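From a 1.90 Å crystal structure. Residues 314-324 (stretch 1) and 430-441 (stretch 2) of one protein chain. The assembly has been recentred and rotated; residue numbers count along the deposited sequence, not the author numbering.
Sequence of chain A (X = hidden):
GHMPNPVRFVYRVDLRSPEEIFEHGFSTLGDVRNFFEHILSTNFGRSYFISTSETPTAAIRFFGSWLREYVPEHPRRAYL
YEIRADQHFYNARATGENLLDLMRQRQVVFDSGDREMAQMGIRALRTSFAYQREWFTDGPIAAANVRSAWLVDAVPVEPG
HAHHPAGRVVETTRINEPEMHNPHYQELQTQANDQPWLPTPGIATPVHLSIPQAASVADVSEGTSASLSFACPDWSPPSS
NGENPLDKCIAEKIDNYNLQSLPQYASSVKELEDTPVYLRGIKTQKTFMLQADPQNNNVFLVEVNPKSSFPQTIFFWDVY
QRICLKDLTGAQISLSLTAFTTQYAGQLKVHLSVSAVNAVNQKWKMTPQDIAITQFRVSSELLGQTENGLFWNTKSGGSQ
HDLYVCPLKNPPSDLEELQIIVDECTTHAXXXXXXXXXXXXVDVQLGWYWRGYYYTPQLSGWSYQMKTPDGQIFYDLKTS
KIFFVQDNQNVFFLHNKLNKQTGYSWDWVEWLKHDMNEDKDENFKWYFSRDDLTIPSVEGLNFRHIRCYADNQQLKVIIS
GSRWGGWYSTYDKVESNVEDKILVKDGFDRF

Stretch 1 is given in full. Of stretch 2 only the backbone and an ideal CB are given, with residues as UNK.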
ATOM      1  N   ILE A 314     -12.030  -4.444  18.469  1.00 13.25           N
ATOM      2  CA  ILE A 314     -12.107  -5.118  17.173  1.00 14.26           C
ATOM      3  C   ILE A 314     -11.048  -4.597  16.203  1.00 13.54           C
ATOM      4  O   ILE A 314     -10.968  -3.398  15.941  1.00 13.78           O
ATOM      5  CB  ILE A 314     -13.503  -4.978  16.522  1.00 13.98           C
ATOM      6  CG1 ILE A 314     -14.607  -5.496  17.468  1.00 16.93           C
ATOM      7  CG2 ILE A 314     -13.516  -5.648  15.123  1.00 11.95           C
ATOM      8  CD1 ILE A 314     -14.434  -6.976  17.946  1.00 14.38           C
ATOM      9  N   PHE A 315     -10.251  -5.518  15.664  1.00 11.69           N
ATOM     10  CA  PHE A 315      -9.176  -5.178  14.738  1.00 11.08           C
ATOM     11  C   PHE A 315      -9.279  -6.019  13.475  1.00 10.00           C
ATOM     12  O   PHE A 315      -9.912  -7.073  13.473  1.00 12.01           O
ATOM     13  CB  PHE A 315      -7.794  -5.408  15.367  1.00 10.77           C
ATOM     14  CG  PHE A 315      -7.543  -4.577  16.606  1.00 14.64           C
ATOM     15  CD1 PHE A 315      -8.035  -4.992  17.835  1.00 15.44           C
ATOM     16  CD2 PHE A 315      -6.830  -3.394  16.537  1.00 14.52           C
ATOM     17  CE1 PHE A 315      -7.823  -4.244  18.982  1.00 16.50           C
ATOM     18  CE2 PHE A 315      -6.611  -2.628  17.684  1.00 14.63           C
ATOM     19  CZ  PHE A 315      -7.113  -3.060  18.912  1.00 13.45           C
ATOM     20  N   PHE A 316      -8.655  -5.539  12.403  1.00 11.56           N
ATOM     21  CA  PHE A 316      -8.487  -6.350  11.208  1.00 10.90           C
ATOM     22  C   PHE A 316      -7.120  -6.102  10.600  1.00 10.26           C
ATOM     23  O   PHE A 316      -6.518  -5.045  10.806  1.00 13.15           O
ATOM     24  CB  PHE A 316      -9.616  -6.098  10.191  1.00 12.12           C
ATOM     25  CG  PHE A 316      -9.695  -4.679   9.690  1.00 11.25           C
ATOM     26  CD1 PHE A 316      -8.919  -4.272   8.609  1.00 13.48           C
ATOM     27  CD2 PHE A 316     -10.593  -3.777  10.245  1.00 11.96           C
ATOM     28  CE1 PHE A 316      -9.004  -2.966   8.122  1.00 14.11           C
ATOM     29  CE2 PHE A 316     -10.692  -2.469   9.759  1.00 13.00           C
ATOM     30  CZ  PHE A 316      -9.882  -2.066   8.701  1.00 13.76           C
ATOM     31  N   TRP A 317      -6.632  -7.087   9.856  1.00  9.21           N
ATOM     32  CA  TRP A 317      -5.348  -7.003   9.189  1.00  9.84           C
ATOM     33  C   TRP A 317      -5.689  -6.845   7.708  1.00 11.55           C
ATOM     34  O   TRP A 317      -6.398  -7.685   7.150  1.00 11.24           O
ATOM     35  CB  TRP A 317      -4.574  -8.298   9.448  1.00 11.04           C
ATOM     36  CG  TRP A 317      -3.158  -8.349   8.910  1.00  9.83           C
ATOM     37  CD1 TRP A 317      -2.256  -7.327   8.851  1.00  8.55           C
ATOM     38  CD2 TRP A 317      -2.498  -9.502   8.395  1.00 10.10           C
ATOM     39  NE1 TRP A 317      -1.069  -7.772   8.292  1.00 10.33           N
ATOM     40  CE2 TRP A 317      -1.192  -9.109   8.022  1.00 11.06           C
ATOM     41  CE3 TRP A 317      -2.883 -10.838   8.209  1.00 12.29           C
ATOM     42  CZ2 TRP A 317      -0.281  -9.999   7.451  1.00 12.50           C
ATOM     43  CZ3 TRP A 317      -1.975 -11.719   7.663  1.00 14.09           C
ATOM     44  CH2 TRP A 317      -0.687 -11.295   7.284  1.00 12.24           C
ATOM     45  N   ASP A 318      -5.215  -5.768   7.083  1.00 11.00           N
ATOM     46  CA  ASP A 318      -5.578  -5.478   5.686  1.00 11.53           C
ATOM     47  C   ASP A 318      -4.462  -5.782   4.672  1.00 12.08           C
ATOM     48  O   ASP A 318      -3.376  -6.214   5.040  1.00  9.32           O
ATOM     49  CB  ASP A 318      -6.106  -4.032   5.529  1.00  9.28           C
ATOM     50  CG  ASP A 318      -5.001  -2.966   5.626  1.00  8.63           C
ATOM     51  OD1 ASP A 318      -3.803  -3.270   5.441  1.00  9.94           O
ATOM     52  OD2 ASP A 318      -5.348  -1.794   5.874  1.00 12.39           O
ATOM     53  N   VAL A 319      -4.744  -5.562   3.387  1.00  9.53           N
ATOM     54  CA  VAL A 319      -3.823  -5.963   2.328  1.00  9.59           C
ATOM     55  C   VAL A 319      -2.600  -5.060   2.216  1.00  8.35           C
ATOM     56  O   VAL A 319      -1.655  -5.398   1.503  1.00  9.73           O
ATOM     57  CB  VAL A 319      -4.522  -5.989   0.956  1.00 11.01           C
ATOM     58  CG1 VAL A 319      -5.379  -7.260   0.821  1.00 12.47           C
ATOM     59  CG2 VAL A 319      -5.360  -4.717   0.775  1.00 10.07           C
ATOM     60  N   TYR A 320      -2.608  -3.940   2.941  1.00  8.78           N
ATOM     61  CA  TYR A 320      -1.403  -3.107   3.072  1.00  8.34           C
ATOM     62  C   TYR A 320      -0.573  -3.597   4.255  1.00 11.39           C
ATOM     63  O   TYR A 320       0.434  -2.995   4.606  1.00 13.12           O
ATOM     64  CB  TYR A 320      -1.783  -1.631   3.278  1.00 10.89           C
ATOM     65  CG  TYR A 320      -2.480  -1.037   2.081  1.00 10.76           C
ATOM     66  CD1 TYR A 320      -1.770  -0.701   0.941  1.00 12.67           C
ATOM     67  CD2 TYR A 320      -3.841  -0.833   2.082  1.00 11.79           C
ATOM     68  CE1 TYR A 320      -2.415  -0.178  -0.181  1.00 13.91           C
ATOM     69  CE2 TYR A 320      -4.485  -0.315   0.975  1.00 13.08           C
ATOM     70  CZ  TYR A 320      -3.762   0.007  -0.154  1.00 16.20           C
ATOM     71  OH  TYR A 320      -4.406   0.539  -1.251  1.00 20.87           O
ATOM     72  N   GLN A 321      -1.011  -4.704   4.849  1.00 10.38           N
ATOM     73  CA  GLN A 321      -0.365  -5.297   6.027  1.00  9.47           C
ATOM     74  C   GLN A 321      -0.625  -4.565   7.350  1.00  9.61           C
ATOM     75  O   GLN A 321       0.065  -4.823   8.337  1.00  9.69           O
ATOM     76  CB  GLN A 321       1.154  -5.477   5.815  1.00 11.47           C
ATOM     77  CG  GLN A 321       1.524  -6.424   4.687  1.00 13.29           C
ATOM     78  CD  GLN A 321       3.032  -6.678   4.593  1.00 14.51           C
ATOM     79  OE1 GLN A 321       3.648  -6.170   3.542  1.00 13.99           O
ATOM     80  NE2 GLN A 321       3.633  -7.312   5.476  1.00 13.02           N
ATOM     81  N   ARG A 322      -1.620  -3.677   7.383  1.00  9.71           N
ATOM     82  CA  ARG A 322      -1.866  -2.883   8.575  1.00 11.60           C
ATOM     83  C   ARG A 322      -2.838  -3.596   9.489  1.00 10.85           C
ATOM     84  O   ARG A 322      -3.756  -4.273   9.031  1.00 10.59           O
ATOM     85  CB  ARG A 322      -2.437  -1.515   8.208  1.00 11.30           C
ATOM     86  CG  ARG A 322      -1.582  -0.737   7.190  1.00 11.62           C
ATOM     87  CD  ARG A 322      -2.278   0.589   6.818  1.00  9.40           C
ATOM     88  NE  ARG A 322      -3.521   0.367   6.091  1.00  9.78           N
ATOM     89  CZ  ARG A 322      -4.177   1.326   5.438  1.00 14.06           C
ATOM     90  NH1 ARG A 322      -3.693   2.563   5.429  1.00  8.83           N
ATOM     91  NH2 ARG A 322      -5.336   1.064   4.822  1.00 10.94           N
ATOM     92  N   ILE A 323      -2.634  -3.453  10.787  1.00 11.25           N
ATOM     93  CA  ILE A 323      -3.636  -3.922  11.738  1.00 10.03           C
ATOM     94  C   ILE A 323      -4.417  -2.697  12.203  1.00 12.97           C
ATOM     95  O   ILE A 323      -3.872  -1.845  12.911  1.00 12.17           O
ATOM     96  CB  ILE A 323      -2.963  -4.617  12.951  1.00 10.59           C
ATOM     97  CG1 ILE A 323      -2.122  -5.801  12.474  1.00 13.46           C
ATOM     98  CG2 ILE A 323      -4.014  -5.057  13.967  1.00 11.22           C
ATOM     99  CD1 ILE A 323      -1.108  -6.304  13.521  1.00 17.97           C
ATOM    100  N   CYS A 324      -5.678  -2.589  11.786  1.00 11.07           N
ATOM    101  CA  CYS A 324      -6.465  -1.380  12.010  1.00 11.51           C
ATOM    102  C   CYS A 324      -7.584  -1.613  13.011  1.00 11.80           C
ATOM    103  O   CYS A 324      -8.170  -2.701  13.045  1.00 12.62           O
ATOM    104  CB  CYS A 324      -7.128  -0.913  10.713  1.00 10.58           C
ATOM    105  SG  CYS A 324      -6.060  -0.712   9.290  1.00 17.13           S
ATOM    106  N   UNK A 430     -10.193 -15.647  10.414  1.00  9.88           N
ATOM    107  CA  UNK A 430      -9.964 -14.673   9.342  1.00 15.27           C
ATOM    108  C   UNK A 430      -9.075 -13.511   9.777  1.00 12.23           C
ATOM    109  O   UNK A 430      -8.508 -12.819   8.942  1.00 11.94           O
ATOM    110  CB  UNK A 430     -11.303 -14.128   8.841  1.00 15.27           C
ATOM    111  N   UNK A 431      -8.908 -13.313  11.079  1.00 12.66           N
ATOM    112  CA  UNK A 431      -8.013 -12.246  11.504  1.00 14.54           C
ATOM    113  C   UNK A 431      -6.619 -12.384  10.897  1.00 12.99           C
ATOM    114  O   UNK A 431      -6.001 -11.394  10.496  1.00 13.61           O
ATOM    115  CB  UNK A 431      -7.914 -12.227  13.031  1.00 14.54           C
ATOM    116  N   UNK A 432      -6.115 -13.615  10.809  1.00 12.47           N
ATOM    117  CA  UNK A 432      -4.754 -13.825  10.335  1.00 12.23           C
ATOM    118  C   UNK A 432      -4.653 -13.948   8.810  1.00 11.69           C
ATOM    119  O   UNK A 432      -3.752 -14.608   8.282  1.00 12.53           O
ATOM    120  CB  UNK A 432      -4.177 -15.083  10.988  1.00 12.23           C
ATOM    121  N   UNK A 433      -5.571 -13.270   8.116  1.00  9.81           N
ATOM    122  CA  UNK A 433      -5.552 -13.138   6.671  1.00  9.77           C
ATOM    123  C   UNK A 433      -5.743 -11.655   6.333  1.00 11.55           C
ATOM    124  O   UNK A 433      -6.239 -10.900   7.142  1.00 11.72           O
ATOM    125  CB  UNK A 433      -6.631 -14.006   6.020  1.00  9.77           C
ATOM    126  N   UNK A 434      -5.358 -11.246   5.134  1.00 11.55           N
ATOM    127  CA  UNK A 434      -5.386  -9.831   4.786  1.00 10.22           C
ATOM    128  C   UNK A 434      -6.644  -9.470   3.997  1.00 10.02           C
ATOM    129  O   UNK A 434      -6.807  -9.884   2.855  1.00 12.28           O
ATOM    130  CB  UNK A 434      -4.139  -9.463   3.980  1.00 10.22           C
ATOM    131  N   UNK A 435      -7.523  -8.687   4.616  1.00  8.62           N
ATOM    132  CA  UNK A 435      -8.804  -8.330   4.015  1.00 10.36           C
ATOM    133  C   UNK A 435      -8.638  -7.037   3.218  1.00 12.13           C
ATOM    134  O   UNK A 435      -7.639  -6.330   3.365  1.00  8.97           O
ATOM    135  CB  UNK A 435      -9.888  -8.176   5.084  1.00 10.36           C
ATOM    136  N   UNK A 436      -9.616  -6.737   2.372  1.00 10.88           N
ATOM    137  CA  UNK A 436      -9.590  -5.496   1.607  1.00 13.65           C
ATOM    138  C   UNK A 436      -9.530  -4.285   2.549  1.00 12.85           C
ATOM    139  O   UNK A 436     -10.084  -4.303   3.643  1.00 11.90           O
ATOM    140  CB  UNK A 436     -10.817  -5.406   0.697  1.00 13.65           C
ATOM    141  N   UNK A 437      -8.842  -3.239   2.111  1.00 11.63           N
ATOM    142  CA  UNK A 437      -8.637  -2.048   2.917  1.00 13.39           C
ATOM    143  C   UNK A 437      -9.866  -1.148   2.915  1.00 13.67           C
ATOM    144  O   UNK A 437     -10.677  -1.209   2.000  1.00 15.18           O
ATOM    145  CB  UNK A 437      -7.419  -1.273   2.410  1.00 13.39           C
ATOM    146  N   UNK A 438      -9.991  -0.305   3.934  1.00 11.82           N
ATOM    147  CA  UNK A 438     -11.166   0.564   4.057  1.00 14.60           C
ATOM    148  C   UNK A 438     -10.836   2.047   3.932  1.00 13.04           C
ATOM    149  O   UNK A 438     -11.730   2.858   3.683  1.00 15.07           O
ATOM    150  CB  UNK A 438     -11.854   0.313   5.400  1.00 14.60           C
ATOM    151  N   UNK A 439      -9.566   2.397   4.120  1.00 12.07           N
ATOM    152  CA  UNK A 439      -9.094   3.759   3.853  1.00 13.66           C
ATOM    153  C   UNK A 439      -7.785   3.739   3.089  1.00 14.20           C
ATOM    154  O   UNK A 439      -7.018   2.769   3.157  1.00 12.41           O
ATOM    155  CB  UNK A 439      -8.924   4.537   5.159  1.00 13.66           C
ATOM    156  N   UNK A 440      -7.535   4.819   2.357  1.00 11.14           N
ATOM    157  CA  UNK A 440      -6.422   4.852   1.416  1.00 11.46           C
ATOM    158  C   UNK A 440      -5.643   6.161   1.526  1.00 10.65           C
ATOM    159  O   UNK A 440      -5.493   6.898   0.553  1.00 16.27           O
ATOM    160  CB  UNK A 440      -6.932   4.661  -0.014  1.00 11.46           C
ATOM    161  N   UNK A 441      -5.156   6.445   2.729  1.00  9.43           N
ATOM    162  CA  UNK A 441      -4.402   7.671   2.989  1.00 10.72           C
ATOM    163  C   UNK A 441      -2.912   7.454   2.762  1.00 14.15           C
ATOM    164  O   UNK A 441      -2.349   6.465   3.239  1.00 11.65           O
ATOM    165  CB  UNK A 441      -4.650   8.159   4.418  1.00 10.72           C
TER

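At position 430 the ideal CB has nothing of stretch 1 within 5.5 Å, so the visible atoms hardly restrict the choice; it is Gln430.

Position 431 has helical backbone angles (-55/-39) and a CB pointing sideways, again with no close neighbour. A short residue would leave the space beside Phe315, Phe316 and Ile323 unfilled, so a long apolar or aromatic side chain suits. The residue is Phe431, chi1 t, whose CE1 lies 3.9 Å from Phe315 CB and whose CZ lies 4.0 Å from Ile323 CG2.

Positions 432 and 433 both point away, their CB atoms more than 5 Å from the Trp317 ring, and many residues would fit. They are Val432, whose backbone O meets the ring edge 3.4 Å from Trp317 CZ3, and Thr433, whose O accepts from a water that itself accepts from Trp317 N.

At 434 the CB points sideways, 3.5 Å from Asp318 O, with the indole of Trp317 close by. A flexible, unbranched apolar chain could lie on that ring. Met434 places CG 3.4 Å from the centroid of the Trp317 six-membered ring, almost on its normal, and SD 4.1 Å from the same centroid, over the face.

Position 435 is anchored by its backbone: N donates to Trp317 O (2.9 Å), part of a single bridge with Asp318. Its CB points sideways, and the nearby flank of Phe316 favours a long chain, whether aliphatic or with a flat polar end. In Arg435 the end comes nearer, and a face of the guanidinium covers Phe316 CB, 3.5 Å from NE.

Position 436 points away, leaving the choice open; it is Ala436.

At 437 the CB points toward stretch 1 and already sits 3.4 Å from Tyr320 CE2, with Arg322 NH2 at 4.0 Å. So tight a site favours a small residue, and Ala437 sets its methyl at the edge of the Tyr320 ring.

The CB of 438 points sideways, 4.5 Å from Phe316 CZ, where small polar or apolar residues would serve. Ser438 brings OG to 3.9 Å from Phe316 CZ, while its N donates to a water bound to Asp318 OD2.

At 439 the backbone O accepts from Arg322 NH2 (2.9 Å), an arginine also salt-bridged to Asp318. A small polar side chain suits; Thr439 OG1 shares a water with Arg322 NH1.

Position 440 lies sideways near Tyr320, inviting an aromatic or aliphatic group: Phe440 CD2 reaches Tyr320 OH at 3.4 Å. Position 441 is unconstrained by stretch 1, and is Phe441.

Stretch 2 430-441: QFVTMRAASTFF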
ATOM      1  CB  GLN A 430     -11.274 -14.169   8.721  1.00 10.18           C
ATOM      2  CG  GLN A 430     -12.054 -13.209   9.595  1.00 14.46           C
ATOM      3  CD  GLN A 430     -13.319 -12.769   8.905  1.00 17.87           C
ATOM      4  OE1 GLN A 430     -13.419 -11.479   8.621  1.00 14.48           O
ATOM      5  NE2 GLN A 430     -14.192 -13.596   8.603  1.00 14.12           N
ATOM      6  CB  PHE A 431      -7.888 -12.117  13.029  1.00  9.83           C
ATOM      7  CG  PHE A 431      -6.999 -10.982  13.426  1.00 10.68           C
ATOM      8  CD1 PHE A 431      -7.412  -9.681  13.231  1.00 13.52           C
ATOM      9  CD2 PHE A 431      -5.724 -11.209  13.918  1.00 12.13           C
ATOM     10  CE1 PHE A 431      -6.572  -8.614  13.560  1.00 11.55           C
ATOM     11  CE2 PHE A 431      -4.904 -10.152  14.252  1.00 15.39           C
ATOM     12  CZ  PHE A 431      -5.333  -8.854  14.063  1.00 12.55           C
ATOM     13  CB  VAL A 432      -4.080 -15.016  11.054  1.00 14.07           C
ATOM     14  CG1 VAL A 432      -4.015 -14.729  12.564  1.00 13.75           C
ATOM     15  CG2 VAL A 432      -4.831 -16.310  10.774  1.00 13.39           C
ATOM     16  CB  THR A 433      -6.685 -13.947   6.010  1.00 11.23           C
ATOM     17  OG1 THR A 433      -7.945 -13.398   6.387  1.00 13.26           O
ATOM     18  CG2 THR A 433      -6.624 -15.424   6.463  1.00 11.94           C
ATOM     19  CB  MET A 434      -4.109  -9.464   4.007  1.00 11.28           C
ATOM     20  CG  MET A 434      -2.865  -9.436   4.870  1.00 14.45           C
ATOM     21  SD  MET A 434      -1.369  -9.352   3.879  1.00 19.92           S
ATOM     22  CE  MET A 434      -1.032 -11.066   3.654  1.00 18.44           C
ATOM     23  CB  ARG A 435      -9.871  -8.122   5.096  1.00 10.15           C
ATOM     24  CG  ARG A 435      -9.685  -6.853   5.949  1.00 11.70           C
ATOM     25  CD  ARG A 435     -10.995  -6.461   6.719  1.00 11.61           C
ATOM     26  NE  ARG A 435     -11.423  -7.540   7.620  1.00 16.49           N
ATOM     27  CZ  ARG A 435     -12.467  -7.480   8.446  1.00 20.02           C
ATOM     28  NH1 ARG A 435     -13.192  -6.376   8.518  1.00 12.09           N
ATOM     29  NH2 ARG A 435     -12.761  -8.527   9.224  1.00 19.63           N
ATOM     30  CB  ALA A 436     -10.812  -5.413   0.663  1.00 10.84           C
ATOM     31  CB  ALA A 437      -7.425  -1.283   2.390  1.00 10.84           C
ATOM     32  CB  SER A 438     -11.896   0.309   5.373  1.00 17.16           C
ATOM     33  OG  SER A 438     -11.139   0.803   6.459  1.00 20.75           O
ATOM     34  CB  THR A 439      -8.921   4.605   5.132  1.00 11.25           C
ATOM     35  OG1 THR A 439      -7.850   4.077   5.935  1.00 12.50           O
ATOM     36  CG2 THR A 439     -10.255   4.672   5.929  1.00 11.61           C
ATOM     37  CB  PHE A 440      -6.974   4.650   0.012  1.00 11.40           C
ATOM     38  CG  PHE A 440      -7.799   3.401  -0.120  1.00 12.41           C
ATOM     39  CD1 PHE A 440      -9.158   3.416   0.157  1.00 13.33           C
ATOM     40  CD2 PHE A 440      -7.212   2.210  -0.494  1.00 11.01           C
ATOM     41  CE1 PHE A 440      -9.924   2.270   0.047  1.00 17.13           C
ATOM     42  CE2 PHE A 440      -7.978   1.049  -0.602  1.00 14.11           C
ATOM     43  CZ  PHE A 440      -9.325   1.079  -0.321  1.00 13.42           C
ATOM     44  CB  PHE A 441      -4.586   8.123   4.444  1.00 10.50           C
ATOM     45  CG  PHE A 441      -6.023   8.224   4.886  1.00 13.85           C
ATOM     46  CD1 PHE A 441      -7.029   8.568   3.988  1.00 12.06           C
ATOM     47  CD2 PHE A 441      -6.354   8.010   6.219  1.00 10.88           C
ATOM     48  CE1 PHE A 441      -8.359   8.670   4.413  1.00 15.34           C
ATOM     49  CE2 PHE A 441      -7.674   8.123   6.656  1.00 13.83           C
ATOM     50  CZ  PHE A 441      -8.672   8.453   5.748  1.00 16.07           C
TER
HETATM   51  O   HOH W   1      -7.834  -9.540   9.139  1.00 14.01           O
HETATM   52  O   HOH W   2      -7.930  -0.538   5.881  1.00 12.80           O
HETATM   53  O   HOH W   3      -5.311   4.887   5.047  1.00 13.15           O
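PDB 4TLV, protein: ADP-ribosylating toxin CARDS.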